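Local coordinates for alkaline serine protease (Pseudoalteromonas sp., PDB 1Y9Z), which hydrolyses peptide bonds as a psychrophilic subtilisin-like serine protease from an Antarctic bacterium, at residues 178-183 / 197-202. Residues are numbered along the deposited sequence; the frame is centred on the assembly and turned at random.
With NA (sodium ion), chain F.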
loop_
_atom_site.group_PDB
_atom_site.type_symbol
_atom_site.label_atom_id
_atom_site.label_comp_id
_atom_site.label_asym_id
_atom_site.label_seq_id
_atom_site.Cartn_x
_atom_site.Cartn_y
_atom_site.Cartn_z
ATOM N N ALA A 178 9.944 -3.648 -4.403
ATOM C CA ALA A 178 8.951 -3.793 -5.464
ATOM C C ALA A 178 7.577 -4.077 -4.857
ATOM O O ALA A 178 7.466 -4.467 -3.689
ATOM C CB ALA A 178 9.345 -4.928 -6.399
ATOM N N ALA A 179 6.537 -3.892 -5.662
ATOM C CA ALA A 179 5.165 -4.114 -5.218
ATOM C C ALA A 179 4.506 -5.313 -5.889
ATOM O O ALA A 179 4.684 -5.540 -7.087
ATOM C CB ALA A 179 4.329 -2.864 -5.489
ATOM N N VAL A 180 3.748 -6.076 -5.104
ATOM C CA VAL A 180 2.995 -7.220 -5.616
ATOM C C VAL A 180 1.591 -7.103 -5.035
ATOM O O VAL A 180 1.381 -6.374 -4.059
ATOM C CB VAL A 180 3.602 -8.582 -5.189
ATOM C CG1 VAL A 180 4.999 -8.735 -5.765
ATOM C CG2 VAL A 180 3.625 -8.697 -3.674
ATOM N N ASP A 181 0.627 -7.802 -5.632
ATOM C CA ASP A 181 -0.745 -7.744 -5.134
ATOM C C ASP A 181 -1.072 -8.928 -4.224
ATOM O O ASP A 181 -0.184 -9.712 -3.883
ATOM C CB ASP A 181 -1.743 -7.629 -6.301
ATOM C CG ASP A 181 -1.779 -8.860 -7.186
ATOM O OD1 ASP A 181 -2.326 -8.753 -8.307
ATOM O OD2 ASP A 181 -1.284 -9.927 -6.774
ATOM N N SER A 182 -2.336 -9.060 -3.823
ATOM C CA SER A 182 -2.722 -10.134 -2.909
ATOM C C SER A 182 -2.645 -11.558 -3.455
ATOM O O SER A 182 -2.905 -12.513 -2.725
ATOM C CB SER A 182 -4.113 -9.871 -2.313
ATOM O OG SER A 182 -5.138 -9.943 -3.284
ATOM N N ASN A 183 -2.302 -11.708 -4.731
ATOM C CA ASN A 183 -2.142 -13.043 -5.303
ATOM C C ASN A 183 -0.645 -13.242 -5.518
ATOM O O ASN A 183 -0.211 -14.237 -6.097
ATOM C CB ASN A 183 -2.870 -13.182 -6.642
ATOM C CG ASN A 183 -2.845 -14.614 -7.164
ATOM O OD1 ASN A 183 -3.261 -15.542 -6.472
ATOM N ND2 ASN A 183 -2.356 -14.794 -8.385
ATOM N N GLU A 197 15.329 -5.630 -4.876
ATOM C CA GLU A 197 15.828 -6.610 -3.923
ATOM C C GLU A 197 14.795 -7.468 -3.203
ATOM O O GLU A 197 15.040 -8.643 -2.923
ATOM C CB GLU A 197 16.662 -5.842 -2.897
ATOM C CG GLU A 197 17.691 -6.628 -2.129
ATOM C CD GLU A 197 18.621 -5.704 -1.370
ATOM O OE1 GLU A 197 19.049 -4.688 -1.961
ATOM O OE2 GLU A 197 18.928 -5.983 -0.197
ATOM N N ILE A 198 13.647 -6.885 -2.895
ATOM C CA ILE A 198 12.626 -7.617 -2.165
ATOM C C ILE A 198 11.263 -7.014 -2.481
ATOM O O ILE A 198 11.180 -5.871 -2.933
ATOM C CB ILE A 198 12.942 -7.545 -0.648
ATOM C CG1 ILE A 198 12.183 -8.630 0.110
ATOM C CG2 ILE A 198 12.605 -6.163 -0.105
ATOM C CD1 ILE A 198 12.709 -8.849 1.520
ATOM N N SER A 199 10.204 -7.783 -2.254
ATOM C CA SER A 199 8.850 -7.330 -2.537
ATOM C C SER A 199 7.980 -7.193 -1.300
ATOM O O SER A 199 8.224 -7.823 -0.268
ATOM C CB SER A 199 8.157 -8.293 -3.501
ATOM O OG SER A 199 8.843 -8.374 -4.737
ATOM N N GLY A 200 6.954 -6.360 -1.430
ATOM C CA GLY A 200 6.017 -6.152 -0.345
ATOM C C GLY A 200 4.647 -5.846 -0.914
ATOM O O GLY A 200 4.519 -5.560 -2.106
ATOM N N PRO A 201 3.592 -5.924 -0.092
ATOM C CA PRO A 201 2.223 -5.642 -0.538
ATOM C C PRO A 201 2.147 -4.214 -1.086
ATOM O O PRO A 201 2.488 -3.263 -0.378
ATOM C CB PRO A 201 1.409 -5.818 0.741
ATOM C CG PRO A 201 2.187 -6.877 1.489
ATOM C CD PRO A 201 3.611 -6.423 1.295
ATOM N N GLY A 202 1.701 -4.060 -2.334
ATOM C CA GLY A 202 1.634 -2.735 -2.929
ATOM C C GLY A 202 0.437 -2.400 -3.805
ATOM O O GLY A 202 0.405 -1.332 -4.417
HETATM NA NA NA F . 18.519 -2.751 -3.854
#
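V180 sets its two methyls on different parts of the neighbouring strand. With chi1 at -63°, CG1 lies anti to the carbonyl carbon and reaches S199 CB at 3.9 Å, while CG2, which lies between the backbone N and the carbonyl carbon, rests 3.6 Å from G200 O. S199 OG, likewise anti to its own carbonyl carbon, comes within 3.9 Å of A178 CB and 4.0 Å of V180 CG1, so the hydroxyl sits beside both alkyl groups while its hydrogen-bond partner is T414 O. Four backbone bonds join the strands in the parallel pattern: A178 N to I198 O, G200 N to A178 O, V180 N to G200 O, and G202 N to V180 O, the last at 2.9 Å and 163°. On the other face from A178 and S199, A179 CB packs 3.7 Å from G202 CA, and T368 of helix 368-385 lies against A179. I198 points away from 178-183, and its side chain touches V375 of the same helix. Past the paired strands, D181 OD2 accepts N183 N from above the carboxylate plane, an Asx turn. At the other end E197 binds sodium through OE1 at 2.8 Å, alongside V174 O and Q195 O; its OE2 forms a salt bridge with R395. The arrangement is a parallel, fully buried strand pair at one end of the central sheet of the subtilisin-like alpha/beta domain.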